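Local atomic coordinates of AP endonuclease, family protein 2 (Mycobacterium smegmatis, PDB entry 5TNV), a protein that binds magnesium in a xylose isomerase-like TIM barrel and may act as an endonuclease. Residues F156-D165 against E193-G201; S269-G277 against V309-I317. One frame throughout, in Å; residues are numbered along the deposited sequence.

Contact 1. Residues F156-D165 against E193-G201; sequences FWLVQGHVDD and EMYEDTYIG
Val163 and Asp164 run past Asp197 and Thr198, the second half of a type II turn formed by Tyr195 to Thr198, and one backbone bond, Asp164 N to Asp197 O at 3.0 Å, ties the two loops together. The same carbonyl oxygen also receives a CA-H...O contact from Val163. How a single carboxylate can organise two irregular loops is seen at Asp164. Its OD2 takes the backbone N-H of Tyr199 on the anti lone pair, 2.9 Å from Tyr199 N, while OD1 receives NE2 of His162 from above the carboxylate plane. The carboxylate is thereby fixed almost parallel to the Tyr199 ring, the planes 13° apart, and CB of Asp164 stands over the ring face, 3.7 Å from its centroid. The ring itself is pinned at its far end, since Tyr199 OH donates to Asp165 O at 2.7 Å, and a water spans Asp164 OD1, Asp165 N and Tyr199 OH. Thr198 stiffens the turn from within: OG1, set between backbone N and carbonyl carbon (chi1 75°), donates to Tyr195 O and accepts from Ile200 N in an ST turn. Asp197 points toward the 156-165 loop, its CB 3.5 Å from His162 O; OD2 is joined by water to Gly161 N and His162 O, and OD1 forms a salt bridge with Arg232. Phe156 CE1 packs obliquely against Tyr195 OH at 3.4 Å; the hydroxyl's hydrogen bond is with Arg107. The 193-201 loop leaves strand 189-193 at Glu193, a magnesium ligand, so the contact joins two loops at the metal-binding end of the TIM barrel strands. Tyr199 packs between helix 169-185 (Ala172) and helix 203-213 (Phe209).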
loop_
_atom_site.group_PDB
_atom_site.type_symbol
_atom_site.label_atom_id
_atom_site.label_comp_id
_atom_site.label_asym_id
_atom_site.label_seq_id
_atom_site.Cartn_x
_atom_site.Cartn_y
_atom_site.Cartn_z
ATOM N N PHE A 156 10.807 7.724 -14.867
ATOM C CA PHE A 156 11.181 8.783 -15.824
ATOM C C PHE A 156 11.190 10.154 -15.177
ATOM O O PHE A 156 11.914 11.038 -15.638
ATOM C CB PHE A 156 10.277 8.737 -17.057
ATOM C CG PHE A 156 8.803 9.050 -16.823
ATOM C CD1 PHE A 156 8.361 10.358 -16.714
ATOM C CD2 PHE A 156 7.859 8.016 -16.752
ATOM C CE1 PHE A 156 7.007 10.635 -16.521
ATOM C CE2 PHE A 156 6.518 8.289 -16.568
ATOM C CZ PHE A 156 6.117 9.612 -16.448
ATOM N N TRP A 157 10.329 10.377 -14.182
ATOM C CA TRP A 157 10.175 11.698 -13.592
ATOM C C TRP A 157 11.319 12.056 -12.659
ATOM O O TRP A 157 11.342 13.195 -12.129
ATOM C CB TRP A 157 8.838 11.842 -12.863
ATOM C CG TRP A 157 8.621 10.842 -11.771
ATOM C CD1 TRP A 157 9.133 10.847 -10.506
ATOM C CD2 TRP A 157 7.798 9.657 -11.861
ATOM N NE1 TRP A 157 8.712 9.759 -9.801
ATOM C CE2 TRP A 157 7.878 9.001 -10.610
ATOM C CE3 TRP A 157 7.046 9.085 -12.882
ATOM C CZ2 TRP A 157 7.193 7.822 -10.353
ATOM C CZ3 TRP A 157 6.367 7.922 -12.635
ATOM C CH2 TRP A 157 6.459 7.299 -11.376
ATOM N N LEU A 158 12.294 11.177 -12.459
ATOM C CA LEU A 158 13.424 11.491 -11.600
ATOM C C LEU A 158 14.395 12.464 -12.229
ATOM O O LEU A 158 15.209 13.031 -11.486
ATOM C CB LEU A 158 14.141 10.212 -11.167
ATOM C CG LEU A 158 13.316 9.258 -10.336
ATOM C CD1 LEU A 158 14.138 8.013 -9.968
ATOM C CD2 LEU A 158 12.753 9.904 -9.057
ATOM N N VAL A 159 14.340 12.666 -13.543
ATOM C CA VAL A 159 15.180 13.674 -14.202
ATOM C C VAL A 159 14.242 14.451 -15.140
ATOM O O VAL A 159 13.268 13.921 -15.669
ATOM C CB VAL A 159 16.416 13.156 -14.907
ATOM C CG1 VAL A 159 17.386 12.355 -14.035
ATOM C CG2 VAL A 159 15.979 12.338 -16.088
ATOM N N GLN A 160 14.561 15.691 -15.351
ATOM C CA GLN A 160 13.813 16.537 -16.276
ATOM C C GLN A 160 14.060 16.078 -17.694
ATOM O O GLN A 160 15.190 15.746 -18.057
ATOM C CB GLN A 160 14.284 17.995 -16.097
ATOM C CG GLN A 160 13.418 19.000 -16.797
ATOM C CD GLN A 160 13.858 20.408 -16.495
ATOM O OE1 GLN A 160 13.218 21.078 -15.671
ATOM N NE2 GLN A 160 14.944 20.811 -17.098
ATOM N N GLY A 161 13.034 16.033 -18.491
ATOM C CA GLY A 161 13.091 15.706 -19.903
ATOM C C GLY A 161 12.702 16.895 -20.743
ATOM O O GLY A 161 13.241 18.007 -20.595
ATOM N N HIS A 162 11.731 16.735 -21.646
ATOM C CA HIS A 162 11.221 17.826 -22.452
ATOM C C HIS A 162 10.703 18.961 -21.544
ATOM O O HIS A 162 9.981 18.754 -20.566
ATOM C CB HIS A 162 10.039 17.331 -23.311
ATOM C CG HIS A 162 9.263 18.459 -23.941
ATOM N ND1 HIS A 162 9.796 19.168 -25.000
ATOM C CD2 HIS A 162 8.053 18.972 -23.608
ATOM C CE1 HIS A 162 8.890 20.085 -25.275
ATOM N NE2 HIS A 162 7.842 20.009 -24.464
ATOM N N VAL A 163 11.021 20.174 -21.941
ATOM C CA VAL A 163 10.509 21.401 -21.333
ATOM C C VAL A 163 9.914 22.226 -22.470
ATOM O O VAL A 163 10.582 22.436 -23.483
ATOM C CB VAL A 163 11.569 22.230 -20.580
ATOM C CG1 VAL A 163 10.956 23.469 -19.969
ATOM C CG2 VAL A 163 12.291 21.383 -19.547
ATOM N N ASP A 164 8.667 22.679 -22.335
ATOM C CA ASP A 164 8.070 23.429 -23.444
ATOM C C ASP A 164 8.869 24.658 -23.788
ATOM O O ASP A 164 9.476 25.359 -22.979
ATOM C CB ASP A 164 6.611 23.770 -23.136
ATOM C CG ASP A 164 5.604 22.724 -23.581
ATOM O OD1 ASP A 164 5.842 22.077 -24.622
ATOM O OD2 ASP A 164 4.563 22.618 -22.886
ATOM N N ASP A 165 8.823 24.963 -25.111
ATOM C CA ASP A 165 9.459 26.141 -25.666
ATOM C C ASP A 165 8.567 27.365 -25.504
ATOM O O ASP A 165 7.440 27.399 -26.060
ATOM C CB ASP A 165 9.693 25.869 -27.163
ATOM C CG ASP A 165 10.459 26.962 -27.914
ATOM O OD1 ASP A 165 10.582 28.079 -27.346
ATOM O OD2 ASP A 165 10.878 26.718 -29.059
ATOM N N GLU A 193 -4.264 18.062 -20.466
ATOM C CA GLU A 193 -3.684 17.298 -19.363
ATOM C C GLU A 193 -2.515 18.028 -18.716
ATOM O O GLU A 193 -1.448 18.213 -19.331
ATOM C CB GLU A 193 -3.253 15.915 -19.889
ATOM C CG GLU A 193 -2.699 15.017 -18.827
ATOM C CD GLU A 193 -2.352 13.628 -19.375
ATOM O OE1 GLU A 193 -2.768 13.294 -20.496
ATOM O OE2 GLU A 193 -1.676 12.854 -18.625
ATOM N N MET A 194 -2.688 18.375 -17.444
ATOM C CA MET A 194 -1.588 18.968 -16.690
ATOM C C MET A 194 -0.456 17.975 -16.552
ATOM O O MET A 194 -0.679 16.805 -16.219
ATOM C CB MET A 194 -2.085 19.433 -15.319
ATOM C CG MET A 194 -3.068 20.583 -15.410
ATOM S SD MET A 194 -3.680 21.205 -13.849
ATOM C CE MET A 194 -2.135 21.735 -13.076
ATOM N N TYR A 195 0.766 18.447 -16.766
ATOM C CA TYR A 195 1.969 17.602 -16.812
ATOM C C TYR A 195 3.151 18.543 -16.574
ATOM O O TYR A 195 3.183 19.666 -17.095
ATOM C CB TYR A 195 2.049 16.821 -18.110
ATOM C CG TYR A 195 3.222 15.862 -18.222
ATOM C CD1 TYR A 195 4.497 16.342 -18.541
ATOM C CD2 TYR A 195 3.082 14.511 -18.009
ATOM C CE1 TYR A 195 5.590 15.516 -18.635
ATOM C CE2 TYR A 195 4.165 13.647 -18.145
ATOM C CZ TYR A 195 5.392 14.141 -18.440
ATOM O OH TYR A 195 6.464 13.270 -18.594
ATOM N N GLU A 196 4.127 18.075 -15.839
ATOM C CA GLU A 196 5.300 18.857 -15.453
ATOM C C GLU A 196 6.090 19.362 -16.650
ATOM O O GLU A 196 6.253 18.720 -17.692
ATOM C CB GLU A 196 6.185 18.003 -14.536
ATOM C CG GLU A 196 6.634 16.662 -15.087
ATOM C CD GLU A 196 5.706 15.490 -14.851
ATOM O OE1 GLU A 196 4.483 15.662 -14.759
ATOM O OE2 GLU A 196 6.202 14.320 -14.757
ATOM N N ASP A 197 6.628 20.561 -16.452
ATOM C CA ASP A 197 7.591 21.157 -17.391
ATOM C C ASP A 197 6.936 21.554 -18.701
ATOM O O ASP A 197 7.639 21.725 -19.712
ATOM C CB ASP A 197 8.817 20.272 -17.597
ATOM C CG ASP A 197 9.486 19.820 -16.315
ATOM O OD1 ASP A 197 9.594 20.650 -15.365
ATOM O OD2 ASP A 197 9.882 18.631 -16.243
ATOM N N THR A 198 5.622 21.723 -18.680
ATOM C CA THR A 198 4.843 22.165 -19.834
ATOM C C THR A 198 4.150 23.481 -19.571
ATOM O O THR A 198 4.148 24.001 -18.437
ATOM C CB THR A 198 3.784 21.124 -20.273
ATOM O OG1 THR A 198 2.673 21.116 -19.363
ATOM C CG2 THR A 198 4.392 19.735 -20.452
ATOM N N TYR A 199 3.464 23.997 -20.602
ATOM C CA TYR A 199 2.671 25.209 -20.448
ATOM C C TYR A 199 1.668 25.126 -19.303
ATOM O O TYR A 199 1.234 26.164 -18.800
ATOM C CB TYR A 199 1.875 25.560 -21.743
ATOM C CG TYR A 199 2.777 25.674 -22.968
ATOM C CD1 TYR A 199 3.844 26.591 -23.014
ATOM C CD2 TYR A 199 2.576 24.865 -24.076
ATOM C CE1 TYR A 199 4.656 26.690 -24.120
ATOM C CE2 TYR A 199 3.402 24.944 -25.161
ATOM C CZ TYR A 199 4.428 25.860 -25.204
ATOM O OH TYR A 199 5.247 25.862 -26.303
ATOM N N ILE A 200 1.245 23.916 -18.957
ATOM C CA ILE A 200 0.217 23.693 -17.940
ATOM C C ILE A 200 0.771 22.780 -16.828
ATOM O O ILE A 200 0.103 21.888 -16.308
ATOM C CB ILE A 200 -1.108 23.205 -18.572
ATOM C CG1 ILE A 200 -0.937 21.901 -19.349
ATOM C CG2 ILE A 200 -1.696 24.342 -19.425
ATOM C CD1 ILE A 200 -2.230 21.351 -19.937
ATOM N N GLY A 201 2.005 23.097 -16.413
ATOM C CA GLY A 201 2.782 22.314 -15.464
ATOM C C GLY A 201 2.770 22.769 -14.035
ATOM O O GLY A 201 3.472 22.168 -13.197
HETATM O O HOH W 1 10.262 16.916 -18.360
HETATM O O HOH W 2 7.353 17.785 -20.371
HETATM O O HOH W 3 6.850 23.456 -26.737
#

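Contact 2. Residues S269-G277 against V309-I317; sequences SAPLPLKYG and VCAENREYI
Leu274 is the principal bump of this contact, set into a hollow on helix 309-317 made by Asn313, Tyr316 and Ile317, one turn apart or adjacent along the helix. With CG anti to the carbonyl carbon (chi1 -61°), its branches are spread over that surface: CD1 reaches Tyr316 CD2 and Ile317 CG1, each at 3.7 Å, while CG rests against the amide of Asn313, 3.4 Å from Asn313 CG. The amide is both wall and latch. Its OD1 accepts the backbone N-H of Leu274 at 2.9 Å from Leu274 N, the donor standing 42° out of the carbonyl plane, and also receives a water bound to Lys275 N; ND2 donates to a second water, which reaches Leu272 O. Both polar ends of this buried amide thus find partners. A shallower fit lies beside it, where the ring of Pro273 crosses Val309 at about a right angle, CG 4.0 Å from Val309 CG1. Beyond Leu274, the Lys275 chain bends at chi3 (-66°) and crosses the Tyr316 ring at a slant, bringing CE to 3.6 Å from Tyr316 CD1. Its NZ forms a salt bridge with Glu312 of the third subunit, whereas Glu312 of this chain forms a salt bridge with Lys275 and a hydrogen bond with Tyr276 of the second subunit. Tyr281 of helix 281-290 completes the hollow. The loop after strand 266-272, an added strand antiparallel to 251-261, thus packs on helix 306-325, the outer helix that follows barrel strand 297-299 in the last beta-alpha unit of the TIM barrel.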
loop_
_atom_site.group_PDB
_atom_site.type_symbol
_atom_site.label_atom_id
_atom_site.label_comp_id
_atom_site.label_asym_id
_atom_site.label_seq_id
_atom_site.Cartn_x
_atom_site.Cartn_y
_atom_site.Cartn_z
ATOM N N SER A 269 8.752 9.205 -3.565
ATOM C CA SER A 269 7.342 8.939 -3.918
ATOM C C SER A 269 7.236 7.539 -4.490
ATOM O O SER A 269 8.209 7.009 -5.039
ATOM C CB SER A 269 6.794 9.972 -4.905
ATOM O OG SER A 269 7.441 9.841 -6.160
ATOM N N ALA A 270 6.058 6.957 -4.368
ATOM C CA ALA A 270 5.779 5.625 -4.903
ATOM C C ALA A 270 4.360 5.575 -5.422
ATOM O O ALA A 270 3.427 6.014 -4.726
ATOM C CB ALA A 270 5.963 4.519 -3.883
ATOM N N PRO A 271 4.119 5.014 -6.618
ATOM C CA PRO A 271 2.727 4.877 -7.073
ATOM C C PRO A 271 1.967 3.963 -6.137
ATOM O O PRO A 271 2.441 2.894 -5.778
ATOM C CB PRO A 271 2.864 4.285 -8.473
ATOM C CG PRO A 271 4.237 3.917 -8.675
ATOM C CD PRO A 271 5.078 4.471 -7.580
ATOM N N LEU A 272 0.747 4.374 -5.765
ATOM C CA LEU A 272 -0.094 3.604 -4.886
ATOM C C LEU A 272 -1.555 3.781 -5.283
ATOM O O LEU A 272 -1.894 4.798 -5.916
ATOM C CB LEU A 272 0.028 4.063 -3.424
ATOM C CG LEU A 272 1.337 3.708 -2.707
ATOM C CD1 LEU A 272 1.350 4.378 -1.342
ATOM C CD2 LEU A 272 1.505 2.208 -2.575
ATOM N N PRO A 273 -2.435 2.847 -4.883
ATOM C CA PRO A 273 -3.882 3.084 -5.009
ATOM C C PRO A 273 -4.299 4.456 -4.498
ATOM O O PRO A 273 -3.707 5.020 -3.572
ATOM C CB PRO A 273 -4.483 1.976 -4.158
ATOM C CG PRO A 273 -3.463 0.844 -4.258
ATOM C CD PRO A 273 -2.141 1.549 -4.289
ATOM N N LEU A 274 -5.386 4.965 -5.085
ATOM C CA LEU A 274 -5.974 6.207 -4.624
ATOM C C LEU A 274 -6.126 6.254 -3.096
ATOM O O LEU A 274 -5.817 7.288 -2.487
ATOM C CB LEU A 274 -7.342 6.496 -5.247
ATOM C CG LEU A 274 -7.382 6.635 -6.775
ATOM C CD1 LEU A 274 -8.797 6.957 -7.226
ATOM C CD2 LEU A 274 -6.391 7.652 -7.297
ATOM N N LYS A 275 -6.609 5.177 -2.491
ATOM C CA LYS A 275 -6.895 5.168 -1.064
ATOM C C LYS A 275 -5.664 5.380 -0.176
ATOM O O LYS A 275 -5.815 5.742 0.971
ATOM C CB LYS A 275 -7.572 3.834 -0.693
ATOM C CG LYS A 275 -8.212 3.815 0.717
ATOM C CD LYS A 275 -8.940 2.530 1.009
ATOM C CE LYS A 275 -10.128 2.287 0.170
ATOM N NZ LYS A 275 -10.867 1.064 0.514
ATOM N N TYR A 276 -4.469 5.059 -0.696
ATOM C CA TYR A 276 -3.264 4.946 0.148
ATOM C C TYR A 276 -2.242 6.020 -0.060
ATOM O O TYR A 276 -1.269 6.071 0.714
ATOM C CB TYR A 276 -2.595 3.567 -0.037
ATOM C CG TYR A 276 -3.471 2.381 0.157
ATOM C CD1 TYR A 276 -4.558 2.371 1.047
ATOM C CD2 TYR A 276 -3.230 1.239 -0.571
ATOM C CE1 TYR A 276 -5.355 1.250 1.198
ATOM C CE2 TYR A 276 -4.047 0.127 -0.446
ATOM C CZ TYR A 276 -5.104 0.118 0.437
ATOM O OH TYR A 276 -5.869 -1.002 0.519
ATOM N N GLY A 277 -2.352 6.859 -1.090
ATOM C CA GLY A 277 -1.348 7.848 -1.370
ATOM C C GLY A 277 -1.551 9.169 -0.652
ATOM O O GLY A 277 -2.406 9.274 0.243
ATOM N N VAL A 309 -4.077 -2.008 -10.128
ATOM C CA VAL A 309 -4.310 -0.825 -9.295
ATOM C C VAL A 309 -5.414 0.027 -9.893
ATOM O O VAL A 309 -6.291 0.506 -9.152
ATOM C CB VAL A 309 -3.030 -0.030 -9.008
ATOM C CG1 VAL A 309 -3.379 1.242 -8.269
ATOM C CG2 VAL A 309 -2.034 -0.871 -8.221
ATOM N N CYS A 310 -5.442 0.224 -11.199
ATOM C CA CYS A 310 -6.551 0.959 -11.806
ATOM C C CYS A 310 -7.902 0.336 -11.458
ATOM O O CYS A 310 -8.852 1.024 -11.197
ATOM C CB CYS A 310 -6.402 1.035 -13.329
ATOM S SG CYS A 310 -5.106 2.215 -13.869
ATOM N N ALA A 311 -7.991 -1.002 -11.462
ATOM C CA ALA A 311 -9.232 -1.667 -11.143
ATOM C C ALA A 311 -9.668 -1.423 -9.688
ATOM O O ALA A 311 -10.848 -1.189 -9.431
ATOM C CB ALA A 311 -9.118 -3.163 -11.405
ATOM N N GLU A 312 -8.727 -1.467 -8.746
ATOM C CA GLU A 312 -9.063 -1.098 -7.368
ATOM C C GLU A 312 -9.498 0.352 -7.311
ATOM O O GLU A 312 -10.447 0.716 -6.571
ATOM C CB GLU A 312 -7.900 -1.364 -6.434
ATOM C CG GLU A 312 -7.639 -2.806 -6.166
ATOM C CD GLU A 312 -6.688 -3.132 -5.026
ATOM O OE1 GLU A 312 -6.086 -2.250 -4.491
ATOM O OE2 GLU A 312 -6.576 -4.346 -4.715
ATOM N N ASN A 313 -8.826 1.229 -8.048
ATOM C CA ASN A 313 -9.175 2.639 -8.057
ATOM C C ASN A 313 -10.568 2.884 -8.580
ATOM O O ASN A 313 -11.286 3.764 -8.065
ATOM C CB ASN A 313 -8.130 3.432 -8.852
ATOM C CG ASN A 313 -6.791 3.533 -8.134
ATOM O OD1 ASN A 313 -6.658 3.192 -6.952
ATOM N ND2 ASN A 313 -5.795 4.049 -8.847
ATOM N N ARG A 314 -11.018 2.106 -9.580
ATOM C CA ARG A 314 -12.374 2.270 -10.075
ATOM C C ARG A 314 -13.389 1.950 -8.966
ATOM O O ARG A 314 -14.347 2.689 -8.743
ATOM C CB ARG A 314 -12.628 1.362 -11.289
ATOM C CG ARG A 314 -14.118 1.278 -11.618
ATOM C CD ARG A 314 -14.425 0.345 -12.798
ATOM N NE ARG A 314 -15.890 0.049 -12.828
ATOM C CZ ARG A 314 -16.440 -0.811 -12.009
ATOM N NH1 ARG A 314 -15.768 -1.516 -11.164
ATOM N NH2 ARG A 314 -17.744 -0.950 -12.078
ATOM N N GLU A 315 -13.183 0.827 -8.273
ATOM C CA GLU A 315 -14.097 0.457 -7.195
ATOM C C GLU A 315 -14.116 1.531 -6.113
ATOM O O GLU A 315 -15.163 1.823 -5.532
ATOM C CB GLU A 315 -13.743 -0.905 -6.629
ATOM C CG GLU A 315 -14.052 -2.026 -7.583
ATOM C CD GLU A 315 -13.729 -3.401 -7.075
ATOM O OE1 GLU A 315 -13.221 -3.504 -5.968
ATOM O OE2 GLU A 315 -13.975 -4.385 -7.829
ATOM N N TYR A 316 -12.948 2.096 -5.812
ATOM C CA TYR A 316 -12.817 3.171 -4.839
ATOM C C TYR A 316 -13.645 4.379 -5.226
ATOM O O TYR A 316 -14.404 4.912 -4.409
ATOM C CB TYR A 316 -11.327 3.506 -4.716
ATOM C CG TYR A 316 -11.065 4.721 -3.852
ATOM C CD1 TYR A 316 -10.920 4.555 -2.483
ATOM C CD2 TYR A 316 -10.953 6.001 -4.349
ATOM C CE1 TYR A 316 -10.694 5.612 -1.638
ATOM C CE2 TYR A 316 -10.684 7.059 -3.518
ATOM C CZ TYR A 316 -10.553 6.865 -2.153
ATOM O OH TYR A 316 -10.276 7.942 -1.341
ATOM N N ILE A 317 -13.475 4.845 -6.457
ATOM C CA ILE A 317 -14.211 6.012 -6.940
ATOM C C ILE A 317 -15.711 5.740 -6.865
ATOM O O ILE A 317 -16.490 6.604 -6.448
ATOM C CB ILE A 317 -13.765 6.407 -8.366
ATOM C CG1 ILE A 317 -12.302 6.841 -8.398
ATOM C CG2 ILE A 317 -14.675 7.465 -8.962
ATOM C CD1 ILE A 317 -11.705 6.892 -9.771
HETATM O O HOH W 4 -3.187 5.451 -8.267
HETATM O O HOH W 5 -7.818 3.153 -4.216
HETATM O O HOH W 6 -7.007 -0.848 -2.505
#

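In the fold
Contact 1 and contact 2 lie in series along the chain, their centres 23 Å apart, yet they meet directly where Trp157 NE1 comes within 3.9 Å of Ser269 OG in plain packing. Each is 15 Å from the centre of the chain, but they stand differently to the metal. Contact 1 includes Glu193, which binds magnesium together with Asp223 and His252, and its Tyr195 side chain lies about 6 Å from the ion. Contact 2 is further off, the Leu274 side chain about 12 Å from the ion and about 9 Å from the side chains of both Asp223 and His252. One contact therefore borders the metal site, whereas the other lies where two neighbouring subunits pack against the chain.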